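Local coordinates for hypothetical signal peptide protein (Sinorhizobium meliloti, PDB 3PJY), which is of unknown function but belongs to the DUF192 family and may be a transcription regulator, at residues P69-F74 and G111-L116; R82-N87 and L116-G121. All blocks are in the same frame, centred on the assembly; numbering follows the deposited sequence.

Contact 1 of 2, residues P69-F74 and G111-L116; sequences PLDMLF and GTVKRL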
ATOM      1  N   PRO B  69       1.958  14.620  17.433  1.00 17.83           N
ATOM      2  CA  PRO B  69       2.374  13.459  18.198  1.00 18.87           C
ATOM      3  C   PRO B  69       2.710  12.311  17.230  1.00 17.47           C
ATOM      4  O   PRO B  69       2.015  12.140  16.218  1.00 17.87           O
ATOM      5  CB  PRO B  69       1.161  13.129  19.052  1.00 22.24           C
ATOM      6  CG  PRO B  69       0.040  13.721  18.359  1.00 24.44           C
ATOM      7  CD  PRO B  69       0.525  14.910  17.587  1.00 22.22           C
ATOM      8  N   LEU B  70       3.756  11.574  17.535  1.00 17.41           N
ATOM      9  CA  LEU B  70       4.307  10.555  16.588  1.00 16.48           C
ATOM     10  C   LEU B  70       4.512   9.209  17.260  1.00 18.03           C
ATOM     11  O   LEU B  70       4.838   9.139  18.440  1.00 19.27           O
ATOM     12  CB  LEU B  70       5.648  11.008  15.993  1.00 17.33           C
ATOM     13  CG  LEU B  70       5.618  12.299  15.194  1.00 16.73           C
ATOM     14  CD1 LEU B  70       7.069  12.682  14.755  1.00 17.21           C
ATOM     15  CD2 LEU B  70       4.670  12.191  13.961  1.00 17.71           C
ATOM     16  N   ASP B  71       4.391   8.148  16.464  1.00 16.32           N
ATOM     17  CA  ASP B  71       4.942   6.843  16.782  1.00 15.41           C
ATOM     18  C   ASP B  71       6.277   6.689  16.022  1.00 14.94           C
ATOM     19  O   ASP B  71       6.402   7.113  14.854  1.00 14.86           O
ATOM     20  CB  ASP B  71       4.025   5.700  16.314  1.00 15.34           C
ATOM     21  CG  ASP B  71       2.754   5.539  17.110  1.00 18.14           C
ATOM     22  OD1 ASP B  71       2.582   6.188  18.181  1.00 19.61           O
ATOM     23  OD2 ASP B  71       1.892   4.724  16.659  1.00 19.53           O
HETATM   24  N   MSE B  72       7.285   6.142  16.693  1.00 15.28           N
HETATM   25  CA  MSE B  72       8.622   5.933  16.146  1.00 15.53           C
HETATM   26  C   MSE B  72       8.931   4.456  16.044  1.00 16.22           C
HETATM   27  O   MSE B  72       8.785   3.725  17.043  1.00 16.86           O
HETATM   28  CB  MSE B  72       9.704   6.639  16.996  1.00 15.40           C
HETATM   29  CG  MSE B  72       9.549   8.072  17.064  1.00 18.77           C
HETATM   30 SE   MSE B  72      10.991   8.708  18.190  0.75 21.28          SE
HETATM   31  CE  MSE B  72      10.636  10.629  17.991  1.00 21.74           C
ATOM     32  N   LEU B  73       9.338   3.981  14.872  1.00 15.46           N
ATOM     33  CA  LEU B  73       9.704   2.590  14.673  1.00 13.11           C
ATOM     34  C   LEU B  73      11.196   2.557  14.286  1.00 14.35           C
ATOM     35  O   LEU B  73      11.588   3.205  13.334  1.00 14.51           O
ATOM     36  CB  LEU B  73       8.873   1.910  13.591  1.00 14.45           C
ATOM     37  CG  LEU B  73       7.353   1.847  13.776  1.00 16.87           C
ATOM     38  CD1 LEU B  73       6.663   3.203  13.611  1.00 19.84           C
ATOM     39  CD2 LEU B  73       6.773   0.898  12.732  1.00 22.62           C
ATOM     40  N   PHE B  74      11.992   1.833  15.068  1.00 14.91           N
ATOM     41  CA  PHE B  74      13.448   1.685  14.873  1.00 15.78           C
ATOM     42  C   PHE B  74      13.692   0.411  14.115  1.00 17.03           C
ATOM     43  O   PHE B  74      13.282  -0.648  14.573  1.00 16.73           O
ATOM     44  CB  PHE B  74      14.092   1.657  16.248  1.00 17.20           C
ATOM     45  CG  PHE B  74      13.997   2.983  16.971  1.00 15.72           C
ATOM     46  CD1 PHE B  74      14.966   3.959  16.780  1.00 18.30           C
ATOM     47  CD2 PHE B  74      12.981   3.248  17.832  1.00 19.24           C
ATOM     48  CE1 PHE B  74      14.898   5.162  17.432  1.00 19.12           C
ATOM     49  CE2 PHE B  74      12.896   4.473  18.470  1.00 19.72           C
ATOM     50  CZ  PHE B  74      13.865   5.436  18.251  1.00 21.09           C
ATOM     51  N   GLY B 111      -0.537   6.648  17.251  1.00 20.00           N
ATOM     52  CA  GLY B 111      -1.692   5.763  17.148  1.00 21.02           C
ATOM     53  C   GLY B 111      -1.665   4.868  15.927  1.00 19.53           C
ATOM     54  O   GLY B 111      -2.478   3.943  15.820  1.00 20.56           O
ATOM     55  N   THR B 112      -0.750   5.151  14.989  1.00 16.82           N
ATOM     56  CA  THR B 112      -0.676   4.351  13.751  1.00 16.80           C
ATOM     57  C   THR B 112      -0.289   2.893  14.006  1.00 17.84           C
ATOM     58  O   THR B 112      -0.864   1.985  13.402  1.00 18.25           O
ATOM     59  CB  THR B 112       0.226   4.973  12.703  1.00 17.92           C
ATOM     60  OG1 THR B 112      -0.213   6.314  12.447  1.00 17.34           O
ATOM     61  CG2 THR B 112       0.110   4.199  11.379  1.00 16.79           C
ATOM     62  N   VAL B 113       0.644   2.682  14.921  1.00 17.00           N
ATOM     63  CA  VAL B 113       1.083   1.308  15.255  1.00 17.70           C
ATOM     64  C   VAL B 113      -0.070   0.484  15.723  1.00 19.98           C
ATOM     65  O   VAL B 113      -0.305  -0.635  15.232  1.00 19.75           O
ATOM     66  CB  VAL B 113       2.272   1.312  16.225  1.00 20.27           C
ATOM     67  CG1 VAL B 113       2.549  -0.095  16.845  1.00 20.43           C
ATOM     68  CG2 VAL B 113       3.521   1.868  15.482  1.00 17.06           C
ATOM     69  N   LYS B 114      -0.852   1.063  16.614  1.00 19.20           N
ATOM     70  CA  LYS B 114      -2.085   0.368  17.055  1.00 22.48           C
ATOM     71  C   LYS B 114      -3.111   0.160  15.963  1.00 21.40           C
ATOM     72  O   LYS B 114      -3.691  -0.939  15.834  1.00 21.42           O
ATOM     73  CB  LYS B 114      -2.688   1.099  18.225  1.00 27.22           C
ATOM     74  CG  LYS B 114      -1.903   0.882  19.489  1.00 36.49           C
ATOM     75  CD  LYS B 114      -2.012  -0.562  20.082  1.00 51.32           C
ATOM     76  CE  LYS B 114      -0.853  -0.876  21.092  1.00 49.19           C
ATOM     77  NZ  LYS B 114       0.543  -1.011  20.462  1.00 39.42           N
ATOM     78  N   ARG B 115      -3.374   1.200  15.192  1.00 21.01           N
ATOM     79  CA  ARG B 115      -4.341   1.115  14.113  1.00 19.64           C
ATOM     80  C   ARG B 115      -4.012  -0.002  13.145  1.00 19.19           C
ATOM     81  O   ARG B 115      -4.941  -0.694  12.676  1.00 20.47           O
ATOM     82  CB  ARG B 115      -4.447   2.434  13.334  1.00 20.55           C
ATOM     83  CG  ARG B 115      -5.360   2.375  12.070  1.00 19.74           C
ATOM     84  CD  ARG B 115      -5.530   3.803  11.519  1.00 21.83           C
ATOM     85  NE  ARG B 115      -4.333   4.384  10.859  1.00 20.23           N
ATOM     86  CZ  ARG B 115      -4.005   4.201   9.585  1.00 20.57           C
ATOM     87  NH1 ARG B 115      -4.698   3.389   8.787  1.00 24.20           N
ATOM     88  NH2 ARG B 115      -2.983   4.874   9.079  1.00 21.49           N
ATOM     89  N   LEU B 116      -2.722  -0.249  12.915  1.00 19.03           N
ATOM     90  CA  LEU B 116      -2.264  -1.215  11.895  1.00 20.35           C
ATOM     91  C   LEU B 116      -1.933  -2.597  12.473  1.00 19.17           C
ATOM     92  O   LEU B 116      -1.627  -3.505  11.705  1.00 22.66           O
ATOM     93  CB  LEU B 116      -1.104  -0.631  11.109  1.00 18.34           C
ATOM     94  CG  LEU B 116      -1.373   0.669  10.332  1.00 19.97           C
ATOM     95  CD1 LEU B 116      -0.074   1.062   9.564  1.00 21.45           C
ATOM     96  CD2 LEU B 116      -2.574   0.509   9.400  1.00 23.29           C
TER
HETATM   97  O   HOH W   1       0.136   3.365  18.184  1.00 21.23           O

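Contact 2 of 2, residues R82-N87 and L116-G121; sequences RTIHEN and LGVSPG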
ATOM      1  N   ARG B  82      12.789  -3.358  15.204  1.00 19.02           N
ATOM      2  CA  ARG B  82      13.469  -3.804  16.426  1.00 18.30           C
ATOM      3  C   ARG B  82      12.759  -3.316  17.657  1.00 22.67           C
ATOM      4  O   ARG B  82      12.524  -4.115  18.576  1.00 24.08           O
ATOM      5  CB  ARG B  82      14.932  -3.336  16.452  1.00 20.36           C
ATOM      6  CG  ARG B  82      15.733  -3.840  15.280  1.00 23.47           C
ATOM      7  CD  ARG B  82      15.964  -5.322  15.327  1.00 39.33           C
ATOM      8  NE  ARG B  82      16.525  -5.716  16.612  1.00 48.22           N
ATOM      9  CZ  ARG B  82      16.564  -6.965  17.076  1.00 62.06           C
ATOM     10  NH1 ARG B  82      16.093  -7.983  16.354  1.00 60.17           N
ATOM     11  NH2 ARG B  82      17.104  -7.197  18.270  1.00 62.68           N
ATOM     12  N   THR B  83      12.455  -2.026  17.704  1.00 20.83           N
ATOM     13  CA  THR B  83      11.738  -1.452  18.806  1.00 21.22           C
ATOM     14  C   THR B  83      10.795  -0.361  18.295  1.00 19.44           C
ATOM     15  O   THR B  83      10.990   0.196  17.202  1.00 18.17           O
ATOM     16  CB  THR B  83      12.657  -0.855  19.878  1.00 26.56           C
ATOM     17  OG1 THR B  83      13.418   0.180  19.326  1.00 25.57           O
ATOM     18  CG2 THR B  83      13.640  -1.899  20.418  1.00 30.00           C
ATOM     19  N   ILE B  84       9.813  -0.069  19.136  1.00 18.12           N
ATOM     20  CA  ILE B  84       8.778   0.897  18.812  1.00 16.86           C
ATOM     21  C   ILE B  84       8.575   1.789  20.002  1.00 18.43           C
ATOM     22  O   ILE B  84       8.406   1.280  21.138  1.00 20.70           O
ATOM     23  CB  ILE B  84       7.448   0.235  18.446  1.00 16.73           C
ATOM     24  CG1 ILE B  84       7.623  -0.686  17.243  1.00 18.79           C
ATOM     25  CG2 ILE B  84       6.398   1.304  18.167  1.00 18.18           C
ATOM     26  CD1 ILE B  84       6.331  -1.431  16.789  1.00 20.31           C
ATOM     27  N   HIS B  85       8.596   3.098  19.759  1.00 17.66           N
ATOM     28  CA  HIS B  85       8.230   4.072  20.780  1.00 16.81           C
ATOM     29  C   HIS B  85       6.963   4.756  20.347  1.00 17.21           C
ATOM     30  O   HIS B  85       6.994   5.650  19.493  1.00 19.21           O
ATOM     31  CB  HIS B  85       9.337   5.103  20.992  1.00 18.74           C
ATOM     32  CG  HIS B  85       9.082   6.033  22.129  1.00 18.58           C
ATOM     33  ND1 HIS B  85       9.686   5.857  23.364  1.00 26.24           N
ATOM     34  CD2 HIS B  85       8.246   7.088  22.267  1.00 23.18           C
ATOM     35  CE1 HIS B  85       9.252   6.794  24.194  1.00 26.07           C
ATOM     36  NE2 HIS B  85       8.359   7.535  23.571  1.00 23.86           N
ATOM     37  N   GLU B  86       5.845   4.374  20.962  1.00 18.66           N
ATOM     38  CA  GLU B  86       4.566   4.966  20.631  1.00 18.64           C
ATOM     39  C   GLU B  86       4.383   6.290  21.395  1.00 18.18           C
ATOM     40  O   GLU B  86       4.921   6.468  22.466  1.00 20.16           O
ATOM     41  CB  GLU B  86       3.428   3.996  20.978  1.00 20.12           C
ATOM     42  CG  GLU B  86       3.395   2.827  20.023  1.00 23.34           C
ATOM     43  CD  GLU B  86       2.505   1.712  20.484  1.00 29.93           C
ATOM     44  OE1 GLU B  86       2.939   0.884  21.296  1.00 37.07           O
ATOM     45  OE2 GLU B  86       1.369   1.673  20.024  1.00 31.21           O
ATOM     46  N   ASN B  87       3.629   7.197  20.794  1.00 19.41           N
ATOM     47  CA  ASN B  87       3.173   8.412  21.453  1.00 20.30           C
ATOM     48  C   ASN B  87       4.307   9.262  22.006  1.00 20.53           C
ATOM     49  O   ASN B  87       4.260   9.702  23.162  1.00 21.29           O
ATOM     50  CB  ASN B  87       2.160   8.086  22.557  1.00 21.82           C
ATOM     51  CG  ASN B  87       0.976   7.322  22.031  1.00 24.62           C
ATOM     52  OD1 ASN B  87       0.238   7.820  21.189  1.00 27.94           O
ATOM     53  ND2 ASN B  87       0.786   6.093  22.529  1.00 29.59           N
ATOM     54  N   LEU B 116      -2.722  -0.249  12.915  1.00 19.03           N
ATOM     55  CA  LEU B 116      -2.264  -1.215  11.895  1.00 20.35           C
ATOM     56  C   LEU B 116      -1.933  -2.597  12.473  1.00 19.17           C
ATOM     57  O   LEU B 116      -1.627  -3.505  11.705  1.00 22.66           O
ATOM     58  CB  LEU B 116      -1.104  -0.631  11.109  1.00 18.34           C
ATOM     59  CG  LEU B 116      -1.373   0.669  10.332  1.00 19.97           C
ATOM     60  CD1 LEU B 116      -0.074   1.062   9.564  1.00 21.45           C
ATOM     61  CD2 LEU B 116      -2.574   0.509   9.400  1.00 23.29           C
ATOM     62  N   GLY B 117      -2.000  -2.732  13.791  1.00 19.44           N
ATOM     63  CA  GLY B 117      -1.693  -4.005  14.459  1.00 22.06           C
ATOM     64  C   GLY B 117      -0.246  -4.435  14.278  1.00 19.57           C
ATOM     65  O   GLY B 117       0.048  -5.617  14.046  1.00 20.23           O
ATOM     66  N   VAL B 118       0.645  -3.456  14.342  1.00 17.97           N
ATOM     67  CA  VAL B 118       2.082  -3.666  14.198  1.00 18.08           C
ATOM     68  C   VAL B 118       2.759  -3.890  15.531  1.00 20.37           C
ATOM     69  O   VAL B 118       2.359  -3.330  16.537  1.00 21.41           O
ATOM     70  CB  VAL B 118       2.670  -2.455  13.440  1.00 15.87           C
ATOM     71  CG1 VAL B 118       4.234  -2.499  13.415  1.00 18.66           C
ATOM     72  CG2 VAL B 118       2.142  -2.448  12.044  1.00 17.39           C
ATOM     73  N   SER B 119       3.762  -4.783  15.543  1.00 20.06           N
ATOM     74  CA  SER B 119       4.514  -5.156  16.734  1.00 19.94           C
ATOM     75  C   SER B 119       5.993  -5.212  16.394  1.00 18.97           C
ATOM     76  O   SER B 119       6.355  -5.411  15.271  1.00 18.36           O
ATOM     77  CB  SER B 119       4.148  -6.580  17.212  1.00 23.20           C
ATOM     78  OG  SER B 119       2.746  -6.824  17.274  1.00 27.39           O
ATOM     79  N   PRO B 120       6.877  -5.107  17.389  1.00 18.53           N
ATOM     80  CA  PRO B 120       8.263  -5.436  17.146  1.00 19.37           C
ATOM     81  C   PRO B 120       8.404  -6.807  16.534  1.00 19.66           C
ATOM     82  O   PRO B 120       7.677  -7.752  16.921  1.00 20.85           O
ATOM     83  CB  PRO B 120       8.881  -5.365  18.548  1.00 20.85           C
ATOM     84  CG  PRO B 120       7.988  -4.476  19.282  1.00 22.37           C
ATOM     85  CD  PRO B 120       6.604  -4.840  18.813  1.00 22.43           C
ATOM     86  N   GLY B 121       9.319  -6.925  15.580  1.00 19.70           N
ATOM     87  CA  GLY B 121       9.531  -8.128  14.842  1.00 19.56           C
ATOM     88  C   GLY B 121       8.813  -8.151  13.511  1.00 18.39           C
ATOM     89  O   GLY B 121       9.160  -8.965  12.634  1.00 21.07           O
TER

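Contact 1 of 2, residues P69-F74 and G111-L116
The buried carboxylate of Asp-71, on the sheet strand 70-74, reaches across to the start of helix 112-116 and receives backbone N-H groups there, so this is a polar strand-to-helix-end contact with a small apolar flank. The strongest bond is from Val-113 N to Asp-71 OD2, 3.0 Å long and nearly straight (167°); the N-H meets OD2 almost along its C-O axis. Gly-111, at the N-cap position, gives weaker bonds to both oxygens, with its N 3.3 Å from Asp-71 OD1 and 3.2 Å from OD2. Thr-112 N is close too, but its poor angle rules out a bond. A water donates to Asp-71 OD2 (2.7 Å) and accepts from Lys-114 N, extending the contact one residue further into the helix. Standing anti to the carbonyl carbon (chi1 -72°), CG leads off the strand toward the helix start; OD1 also accepts from Asn-87 N. With the N-H groups of Val-113 and, weakly, Gly-111 turned to it at the helix N terminus, the negative charge is probably stabilised. An alanine here would probably leave Val-113 N without its carboxylate acceptor and the water without one of its anchors. Beside the carboxylate, Val-113 CG2 packs 3.5 Å from Asp-71 OD2 and 3.9 Å from Leu-73 CD1, the leucine and valine side chains running past each other in opposite directions. Strand and helix axes stand 9.3 Å apart at 75°. Strand 70-75 lies between strands 102-109 and 81-88 in the sheet, and Glu-86 of the latter touches both Asp-71 and Val-113 and forms a salt bridge with Lys-114.

Contact 2 of 2, residues R82-N87 and L116-G121
The flat group in this contact is the peptide joining Ser-119 to Pro-120, and the CD1 methyl of Ile-84 sits over one of its faces, 3.8 Å from both Ser-119 C and Pro-120 N. The same methyl also touches Pro-120 CD (4.0 Å), the ring carbon bonded to the peptide nitrogen, and, on the same face of the peptide, Val-118 CG1 (4.1 Å). An extended second torsion (chi2 179°) carries CD1 away from the strand backbone to this position. The remaining touch is of a different kind: Pro-120 CB lies 3.9 Å from the carbonyl oxygen of Arg-82. Here strand 81-88 carries a classic beta bulge, Arg-82 and Thr-83 both standing opposite Phe-74. On the loop side, Gly-117 ends helix 112-116 in a Schellman motif, from which the chain runs on through Val-118 to Pro-120. Val-113 of that helix touches both Ile-84 and Val-118, so the methyl belongs to a wider apolar cluster. No hydrogen bond joins the two segments themselves; their 176 Å² of buried surface rests on shape and nonpolar packing, while directional bonds to the loop come from Gly-121 to the Ile-81 backbone and from Ser-119 N to Asp-122.

Overall arrangement
After strands 6-13, 19-27 and 47-53 the chain enters strand 70-75, turns back into the neighbouring strand 81-88, returns to the sheet as strand 102-109, and then forms helix 112-116 and the loop after it. Contact 1 closes the long excursion between residues 74 and 111; contact 2 closes that between 87 and 116. Their segments alternate along the chain, so the two closures cross. Their centres are about 7 Å apart, and the paired strands connect them directly, with Met-72 O 2.8 Å from His-85 N. Contact 1 sets the helix start against strand 70-75, and contact 2 sets the following loop against 81-88, the outermost strand on that side of the sheet within this chain.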